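Local coordinates for protein ubiquitin-conjugating enzyme E2-21 kDa (Pichia angusta, PDB 5NL8) that probably acts as a ubiquitin-conjugating (E2) enzyme of peroxisome biogenesis, receiving ubiquitin from E1 as a cysteine thioester and passing it on to target proteins, at residues C121-Q126 against P151-N156; Y106-P111 against V144-P149; A48-P53 against V140-L145. All blocks are in the same frame, centred on the assembly; numbering follows the deposited sequence.

Interaction 1 (C121-Q126 against P151-N156); sequences CLDILQ and PLSPLN
The predicted catalytic centre of the E2 (UBC) fold lies here: C121, the expected carrier of the ubiquitin thioester, sits just ahead of the short helix 122-126 and faces the loop 151-156, which leads into helix 157-164. The cysteine side chain is directed at this loop, its SG anti to the backbone N (chi1 -162°). In that pose SG rests 3.9 Å from CB of S153, a van der Waals contact, with the S153 carbonyl oxygen also close by. L155 closes in on the backbone end of the same residue. Its CD1 methyl lies 3.6 Å from the C121 N and 4.0 Å from the C121 CB, so a branched apolar tip packs against the root of the cysteine. C121 as a whole stays partly exposed. The polar side of the site belongs to D123, whose OD2 comes within 3.5 Å of the S153 CB while the hydroxyl OG stands farther away. No hydrogen bond joins the two segments directly. With the C121 SG and the D123 OD2 both against its CB, a small side chain suits position S153. The carboxylate is also near the thiol, with D123 OD1 4.0 Å from C121 SG, and its negative charge would probably disfavour the thiolate. Both segments are tied to N112: C121 through its backbone, S153 through a hydrogen bond from N112 ND2 to its carbonyl O. At the far end of the loop, N156 serves as the N-cap of helix 157-164, its OD1 accepting from the M159 N. I124 reaches from helix 122-126 toward S153 until its terminal methyl CD1 is 4.4 Å from the S153 OG.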
loop_
_atom_site.group_PDB
_atom_site.type_symbol
_atom_site.label_atom_id
_atom_site.label_comp_id
_atom_site.label_asym_id
_atom_site.label_seq_id
_atom_site.Cartn_x
_atom_site.Cartn_y
_atom_site.Cartn_z
ATOM N N CYS A 121 6.244 3.938 8.141
ATOM C CA CYS A 121 7.000 3.850 9.386
ATOM C C CYS A 121 7.223 2.395 9.808
ATOM O O CYS A 121 6.284 1.596 9.847
ATOM C CB CYS A 121 6.285 4.624 10.499
ATOM S SG CYS A 121 7.325 5.018 11.926
ATOM N N LEU A 122 8.475 2.067 10.117
ATOM C CA LEU A 122 8.873 0.710 10.490
ATOM C C LEU A 122 8.151 0.203 11.739
ATOM O O LEU A 122 8.007 -1.010 11.936
ATOM C CB LEU A 122 10.389 0.655 10.707
ATOM C CG LEU A 122 11.259 0.951 9.482
ATOM C CD1 LEU A 122 12.655 1.384 9.899
ATOM C CD2 LEU A 122 11.325 -0.261 8.564
ATOM N N ASP A 123 7.704 1.138 12.576
ATOM C CA ASP A 123 6.978 0.818 13.803
ATOM C C ASP A 123 5.776 -0.075 13.535
ATOM O O ASP A 123 5.554 -1.056 14.242
ATOM C CB ASP A 123 6.512 2.097 14.505
ATOM C CG ASP A 123 7.652 2.870 15.137
ATOM O OD1 ASP A 123 8.816 2.652 14.742
ATOM O OD2 ASP A 123 7.380 3.706 16.025
ATOM N N ILE A 124 5.009 0.275 12.507
ATOM C CA ILE A 124 3.751 -0.403 12.202
ATOM C C ILE A 124 3.927 -1.918 12.102
ATOM O O ILE A 124 3.204 -2.675 12.751
ATOM C CB ILE A 124 3.123 0.130 10.889
ATOM C CG1 ILE A 124 2.450 1.486 11.122
ATOM C CG2 ILE A 124 2.086 -0.847 10.352
ATOM C CD1 ILE A 124 3.391 2.665 11.153
ATOM N N LEU A 125 4.905 -2.356 11.316
ATOM C CA LEU A 125 5.123 -3.785 11.130
ATOM C C LEU A 125 5.987 -4.396 12.228
ATOM O O LEU A 125 5.758 -5.538 12.623
ATOM C CB LEU A 125 5.749 -4.060 9.762
ATOM C CG LEU A 125 4.746 -4.145 8.609
ATOM C CD1 LEU A 125 5.409 -4.675 7.350
ATOM C CD2 LEU A 125 3.559 -5.010 8.996
ATOM N N GLN A 126 6.971 -3.647 12.723
ATOM C CA GLN A 126 7.863 -4.187 13.748
ATOM C C GLN A 126 7.104 -4.590 15.013
ATOM O O GLN A 126 7.450 -5.573 15.668
ATOM C CB GLN A 126 8.962 -3.183 14.098
ATOM C CG GLN A 126 10.330 -3.532 13.520
ATOM C CD GLN A 126 10.794 -4.931 13.897
ATOM O OE1 GLN A 126 11.302 -5.676 13.058
ATOM N NE2 GLN A 126 10.626 -5.292 15.165
ATOM N N PRO A 151 -1.352 8.174 15.398
ATOM C CA PRO A 151 -0.661 9.460 15.560
ATOM C C PRO A 151 0.539 9.380 16.507
ATOM O O PRO A 151 1.188 10.394 16.747
ATOM C CB PRO A 151 -1.750 10.375 16.133
ATOM C CG PRO A 151 -2.734 9.448 16.767
ATOM C CD PRO A 151 -2.732 8.220 15.911
ATOM N N LEU A 152 0.824 8.190 17.028
ATOM C CA LEU A 152 1.994 7.978 17.873
ATOM C C LEU A 152 3.294 8.051 17.073
ATOM O O LEU A 152 4.287 8.605 17.543
ATOM C CB LEU A 152 1.901 6.628 18.590
ATOM C CG LEU A 152 0.996 6.536 19.823
ATOM C CD1 LEU A 152 1.402 5.362 20.703
ATOM C CD2 LEU A 152 1.019 7.835 20.616
ATOM N N SER A 153 3.287 7.491 15.866
ATOM C CA SER A 153 4.491 7.446 15.035
ATOM C C SER A 153 4.295 8.103 13.665
ATOM O O SER A 153 4.191 7.413 12.650
ATOM C CB SER A 153 4.947 5.996 14.860
ATOM O OG SER A 153 3.837 5.126 14.713
ATOM N N PRO A 154 4.267 9.445 13.631
ATOM C CA PRO A 154 3.957 10.202 12.413
ATOM C C PRO A 154 5.154 10.451 11.492
ATOM O O PRO A 154 6.262 10.716 11.961
ATOM C CB PRO A 154 3.440 11.527 12.967
ATOM C CG PRO A 154 4.234 11.718 14.218
ATOM C CD PRO A 154 4.475 10.337 14.788
ATOM N N LEU A 155 4.913 10.369 10.186
ATOM C CA LEU A 155 5.895 10.772 9.186
ATOM C C LEU A 155 5.348 11.951 8.392
ATOM O O LEU A 155 6.073 12.601 7.638
ATOM C CB LEU A 155 6.244 9.613 8.247
ATOM C CG LEU A 155 6.879 8.377 8.889
ATOM C CD1 LEU A 155 7.274 7.361 7.828
ATOM C CD2 LEU A 155 8.077 8.769 9.732
ATOM N N ASN A 156 4.054 12.204 8.560
ATOM C CA ASN A 156 3.412 13.388 8.005
ATOM C C ASN A 156 2.758 14.168 9.138
ATOM O O ASN A 156 1.719 13.765 9.654
ATOM C CB ASN A 156 2.384 13.007 6.933
ATOM C CG ASN A 156 1.781 14.223 6.224
ATOM O OD1 ASN A 156 1.503 15.252 6.842
ATOM N ND2 ASN A 156 1.577 14.099 4.917
#

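Interaction 2 (Y106-P111 against V144-P149)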
loop_
_atom_site.group_PDB
_atom_site.type_symbol
_atom_site.label_atom_id
_atom_site.label_comp_id
_atom_site.label_asym_id
_atom_site.label_seq_id
_atom_site.Cartn_x
_atom_site.Cartn_y
_atom_site.Cartn_z
ATOM N N TYR A 106 -0.913 8.353 -7.344
ATOM C CA TYR A 106 0.525 8.314 -7.091
ATOM C C TYR A 106 0.999 9.329 -6.052
ATOM O O TYR A 106 2.151 9.759 -6.080
ATOM C CB TYR A 106 1.293 8.519 -8.398
ATOM C CG TYR A 106 1.195 7.337 -9.328
ATOM C CD1 TYR A 106 1.886 6.164 -9.059
ATOM C CD2 TYR A 106 0.407 7.388 -10.471
ATOM C CE1 TYR A 106 1.801 5.078 -9.900
ATOM C CE2 TYR A 106 0.316 6.302 -11.320
ATOM C CZ TYR A 106 1.017 5.151 -11.029
ATOM O OH TYR A 106 0.938 4.064 -11.864
ATOM N N LYS A 107 0.103 9.708 -5.147
ATOM C CA LYS A 107 0.464 10.469 -3.955
ATOM C C LYS A 107 -0.262 9.844 -2.765
ATOM O O LYS A 107 -1.440 9.512 -2.870
ATOM C CB LYS A 107 0.092 11.948 -4.100
ATOM C CG LYS A 107 0.868 12.718 -5.165
ATOM C CD LYS A 107 2.284 13.057 -4.712
ATOM C CE LYS A 107 2.953 14.017 -5.689
ATOM N NZ LYS A 107 4.374 14.303 -5.327
ATOM N N MET A 108 0.434 9.665 -1.644
ATOM C CA MET A 108 -0.196 9.078 -0.460
ATOM C C MET A 108 -0.070 9.988 0.760
ATOM O O MET A 108 0.948 9.978 1.452
ATOM C CB MET A 108 0.403 7.697 -0.158
ATOM C CG MET A 108 -0.001 7.101 1.199
ATOM S SD MET A 108 -1.768 7.172 1.570
ATOM C CE MET A 108 -2.381 5.927 0.446
ATOM N N PRO A 109 -1.113 10.790 1.022
ATOM C CA PRO A 109 -1.179 11.628 2.223
ATOM C C PRO A 109 -1.745 10.856 3.411
ATOM O O PRO A 109 -2.936 10.535 3.451
ATOM C CB PRO A 109 -2.107 12.767 1.801
ATOM C CG PRO A 109 -3.009 12.149 0.799
ATOM C CD PRO A 109 -2.237 11.054 0.106
ATOM N N HIS A 110 -0.885 10.561 4.375
ATOM C CA HIS A 110 -1.261 9.722 5.500
ATOM C C HIS A 110 -0.312 9.980 6.660
ATOM O O HIS A 110 0.887 10.161 6.451
ATOM C CB HIS A 110 -1.236 8.243 5.093
ATOM C CG HIS A 110 -1.754 7.310 6.141
ATOM N ND1 HIS A 110 -1.011 6.942 7.245
ATOM C CD2 HIS A 110 -2.936 6.656 6.251
ATOM C CE1 HIS A 110 -1.717 6.109 7.989
ATOM N NE2 HIS A 110 -2.886 5.917 7.407
ATOM N N PRO A 111 -0.850 10.021 7.886
ATOM C CA PRO A 111 -0.074 10.263 9.105
ATOM C C PRO A 111 1.179 9.392 9.249
ATOM O O PRO A 111 2.179 9.876 9.783
ATOM C CB PRO A 111 -1.079 9.950 10.212
ATOM C CG PRO A 111 -2.390 10.355 9.621
ATOM C CD PRO A 111 -2.300 9.991 8.157
ATOM N N VAL A 144 -5.428 -2.124 6.457
ATOM C CA VAL A 144 -5.950 -1.772 7.772
ATOM C C VAL A 144 -5.415 -0.412 8.213
ATOM O O VAL A 144 -6.167 0.438 8.691
ATOM C CB VAL A 144 -5.579 -2.828 8.835
ATOM C CG1 VAL A 144 -5.890 -2.312 10.241
ATOM C CG2 VAL A 144 -6.301 -4.144 8.565
ATOM N N LEU A 145 -4.109 -0.216 8.038
ATOM C CA LEU A 145 -3.451 1.030 8.419
ATOM C C LEU A 145 -4.088 2.239 7.745
ATOM O O LEU A 145 -4.180 3.314 8.343
ATOM C CB LEU A 145 -1.960 0.978 8.081
ATOM C CG LEU A 145 -1.168 2.246 8.406
ATOM C CD1 LEU A 145 -1.194 2.524 9.906
ATOM C CD2 LEU A 145 0.261 2.138 7.900
ATOM N N LEU A 146 -4.532 2.064 6.504
ATOM C CA LEU A 146 -5.224 3.149 5.813
ATOM C C LEU A 146 -6.500 3.579 6.553
ATOM O O LEU A 146 -6.889 4.747 6.504
ATOM C CB LEU A 146 -5.564 2.750 4.374
ATOM C CG LEU A 146 -4.396 2.730 3.380
ATOM C CD1 LEU A 146 -4.882 2.484 1.952
ATOM C CD2 LEU A 146 -3.594 4.023 3.465
ATOM N N ALA A 147 -7.142 2.640 7.242
ATOM C CA ALA A 147 -8.363 2.946 7.986
ATOM C C ALA A 147 -8.091 3.275 9.455
ATOM O O ALA A 147 -8.917 3.898 10.112
ATOM C CB ALA A 147 -9.348 1.784 7.886
ATOM N N ASN A 148 -6.938 2.856 9.971
ATOM C CA ASN A 148 -6.607 3.090 11.375
ATOM C C ASN A 148 -5.199 3.634 11.578
ATOM O O ASN A 148 -4.299 2.893 11.964
ATOM C CB ASN A 148 -6.760 1.800 12.181
ATOM C CG ASN A 148 -8.143 1.207 12.068
ATOM O OD1 ASN A 148 -8.383 0.322 11.248
ATOM N ND2 ASN A 148 -9.065 1.690 12.892
ATOM N N PRO A 149 -5.008 4.934 11.328
ATOM C CA PRO A 149 -3.696 5.551 11.546
ATOM C C PRO A 149 -3.351 5.622 13.028
ATOM O O PRO A 149 -4.253 5.675 13.862
ATOM C CB PRO A 149 -3.859 6.959 10.959
ATOM C CG PRO A 149 -5.109 6.904 10.125
ATOM C CD PRO A 149 -5.983 5.893 10.783
#
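The imidazole of H110 is the flat group at the heart of this contact. One face carries the ring of the next residue, P111, whose CD stands 3.3 Å above the plane, offset toward the rim. At the edge, near the ring plane, lies the carbonyl oxygen of L145, while P149 CG and L146 CD2 approach obliquely. With chi1 at -174° the ring swings out anti to its backbone N, which carries NE2 to the C-terminal end of helix 135-147. There NE2 donates to L145 O at 3.1 Å, with an N-H...O angle of 146°; the donor sits well above the carbonyl plane, 46° out of it. Apolar groups lie beside this bond. P149 CG is 3.6 Å from the H110 NE2, and the L145 CG packs beside the H110 CE1 at 3.9 Å. P111 and P149 lie side by side, P111 CG 3.9 Å from P149 CB; the rigid ring of P149 suits the turn where the chain leaves the helix, and Y171 touches both prolines. Farther along, M108 bends at chi2 and chi3 to bring its CE to 3.8 Å from the L146 CD2, a flexible thioether that can bend to meet the leucine methyl, with F82 against both. H110 and P111, in the facing loop, open the His-Pro-Asn motif of E2 enzymes, completed by N112, whose backbone N-H is bound by H110 ND1. With NE2 a donor and ND1 an acceptor, the buried ring is probably a neutral imidazole with its rotation fixed from both nitrogens, a brace between loop and helix more than a titrating base.

Interaction 3 (A48-P53 against V140-L145)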
loop_
_atom_site.group_PDB
_atom_site.type_symbol
_atom_site.label_atom_id
_atom_site.label_comp_id
_atom_site.label_asym_id
_atom_site.label_seq_id
_atom_site.Cartn_x
_atom_site.Cartn_y
_atom_site.Cartn_z
ATOM N N ALA A 48 3.007 -4.563 -5.521
ATOM C CA ALA A 48 1.626 -4.900 -5.180
ATOM C C ALA A 48 0.668 -3.767 -5.520
ATOM O O ALA A 48 1.081 -2.626 -5.712
ATOM C CB ALA A 48 1.510 -5.257 -3.702
ATOM N N VAL A 49 -0.616 -4.099 -5.606
ATOM C CA VAL A 49 -1.661 -3.101 -5.806
ATOM C C VAL A 49 -2.778 -3.335 -4.798
ATOM O O VAL A 49 -3.311 -4.449 -4.714
ATOM C CB VAL A 49 -2.242 -3.144 -7.237
ATOM C CG1 VAL A 49 -3.417 -2.182 -7.363
ATOM C CG2 VAL A 49 -1.168 -2.817 -8.268
ATOM N N ILE A 50 -3.119 -2.294 -4.034
ATOM C CA ILE A 50 -4.180 -2.394 -3.027
ATOM C C ILE A 50 -5.270 -1.335 -3.192
ATOM O O ILE A 50 -5.026 -0.248 -3.720
ATOM C CB ILE A 50 -3.627 -2.280 -1.582
ATOM C CG1 ILE A 50 -2.978 -0.912 -1.348
ATOM C CG2 ILE A 50 -2.657 -3.408 -1.285
ATOM C CD1 ILE A 50 -2.575 -0.655 0.096
ATOM N N ARG A 51 -6.473 -1.667 -2.726
ATOM C CA ARG A 51 -7.612 -0.757 -2.770
ATOM C C ARG A 51 -7.873 -0.152 -1.393
ATOM O O ARG A 51 -7.778 -0.840 -0.378
ATOM C CB ARG A 51 -8.864 -1.489 -3.275
ATOM C CG ARG A 51 -10.145 -0.660 -3.246
ATOM C CD ARG A 51 -11.348 -1.436 -3.797
ATOM N NE ARG A 51 -11.252 -1.680 -5.236
ATOM C CZ ARG A 51 -11.035 -2.871 -5.788
ATOM N NH1 ARG A 51 -10.895 -3.945 -5.025
ATOM N NH2 ARG A 51 -10.965 -2.991 -7.109
ATOM N N GLY A 52 -8.189 1.139 -1.362
ATOM C CA GLY A 52 -8.559 1.803 -0.124
ATOM C C GLY A 52 -9.798 1.180 0.492
ATOM O O GLY A 52 -10.791 0.949 -0.198
ATOM N N PRO A 53 -9.743 0.905 1.800
ATOM C CA PRO A 53 -10.805 0.187 2.515
ATOM C C PRO A 53 -12.113 0.965 2.589
ATOM O O PRO A 53 -12.112 2.196 2.562
ATOM C CB PRO A 53 -10.214 -0.011 3.912
ATOM C CG PRO A 53 -9.235 1.099 4.063
ATOM C CD PRO A 53 -8.649 1.310 2.700
ATOM N N VAL A 140 -2.621 -6.947 3.993
ATOM C CA VAL A 140 -3.846 -6.722 4.752
ATOM C C VAL A 140 -3.612 -5.714 5.878
ATOM O O VAL A 140 -4.433 -4.827 6.106
ATOM C CB VAL A 140 -4.392 -8.045 5.332
ATOM C CG1 VAL A 140 -5.506 -7.782 6.331
ATOM C CG2 VAL A 140 -4.877 -8.955 4.211
ATOM N N ALA A 141 -2.473 -5.839 6.554
ATOM C CA ALA A 141 -2.095 -4.922 7.624
ATOM C C ALA A 141 -1.993 -3.481 7.132
ATOM O O ALA A 141 -2.375 -2.548 7.838
ATOM C CB ALA A 141 -0.781 -5.353 8.247
ATOM N N ILE A 142 -1.472 -3.294 5.924
ATOM C CA ILE A 142 -1.361 -1.936 5.381
ATOM C C ILE A 142 -2.726 -1.361 4.988
ATOM O O ILE A 142 -3.014 -0.171 5.232
ATOM C CB ILE A 142 -0.412 -1.901 4.177
ATOM C CG1 ILE A 142 1.030 -1.907 4.670
ATOM C CG2 ILE A 142 -0.646 -0.666 3.323
ATOM C CD1 ILE A 142 1.906 -2.811 3.882
ATOM N N VAL A 143 -3.570 -2.203 4.394
ATOM C CA VAL A 143 -4.940 -1.788 4.094
ATOM C C VAL A 143 -5.660 -1.374 5.384
ATOM O O VAL A 143 -6.399 -0.389 5.408
ATOM C CB VAL A 143 -5.735 -2.904 3.383
ATOM C CG1 VAL A 143 -7.184 -2.485 3.186
ATOM C CG2 VAL A 143 -5.093 -3.243 2.049
ATOM N N VAL A 144 -5.428 -2.124 6.457
ATOM C CA VAL A 144 -5.950 -1.772 7.772
ATOM C C VAL A 144 -5.415 -0.412 8.213
ATOM O O VAL A 144 -6.167 0.438 8.691
ATOM C CB VAL A 144 -5.579 -2.828 8.835
ATOM C CG1 VAL A 144 -5.890 -2.312 10.241
ATOM C CG2 VAL A 144 -6.301 -4.144 8.565
ATOM N N LEU A 145 -4.109 -0.216 8.038
ATOM C CA LEU A 145 -3.451 1.030 8.419
ATOM C C LEU A 145 -4.088 2.239 7.745
ATOM O O LEU A 145 -4.180 3.314 8.343
ATOM C CB LEU A 145 -1.960 0.978 8.081
ATOM C CG LEU A 145 -1.168 2.246 8.406
ATOM C CD1 LEU A 145 -1.194 2.524 9.906
ATOM C CD2 LEU A 145 0.261 2.138 7.900
#
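V143 is the hub of this contact, one methyl turned to the strand and the other to the bend that follows it. Its CG2 packs 4.0 Å from the CB of I50, the two side chains sliding past each other in opposite directions. Its CG1, anti to the backbone N (chi1 175°), meets the P53 CB at 4.0 Å and lies near the carbonyl O of R51. The P53 ring also touches the helix backbone, its CG 3.5 Å from the V143 O. I50 extends the contact along the helix: with CG1 in the crowded position between the backbone N and the carbonyl carbon (chi1 63°), its CD1 reaches the I142 CG2 at 3.8 Å, the chains crossing at about a right angle. The beta-branching of V143 gives it two methyls on one CB, so that it can meet I50 and P53 at once. An alanine at V143 would remove both methyls and would probably loosen the packing against I50 and P53 together. The sheet positions I50, which is hydrogen-bonded through its backbone to W63 and rests on L65. Beyond the strand, the P53 O accepts a hydrogen bond from S56 OG. The CB of R51 points away from the helix, and its side chain touches V34 and L62. The axis of strand 48-51 passes 9.2 Å from that of helix segment 140-145 at 40°. In the UBC fold this central helix 135-147 thus lies across one face of the antiparallel sheet, over strand 45-51, which is flanked by strands 33-38 and 62-68.

The three contacts run from the predicted catalytic cysteine at the surface inward to the core. Interactions 1 and 2 lie 11 Å apart, centre to centre, and join where P111 O accepts probable hydrogen bonds from L155 N (2.8 Å) and N156 N (3.2 Å), so the His-Pro-Asn loop holds the loop that lines C121. Interactions 2 and 3 share V144 and L145 on helix 135-147, and the L146 CB packs 3.8 Å from the P53 CD. Although interactions 1 and 3 are about 16 Å apart between centres, I124 CG1 still meets L145 CD2 at 3.9 Å. The L145 side chain lies about 7 Å from that of C121, so helix 135-147 lies between the region of the predicted active site and the sheet.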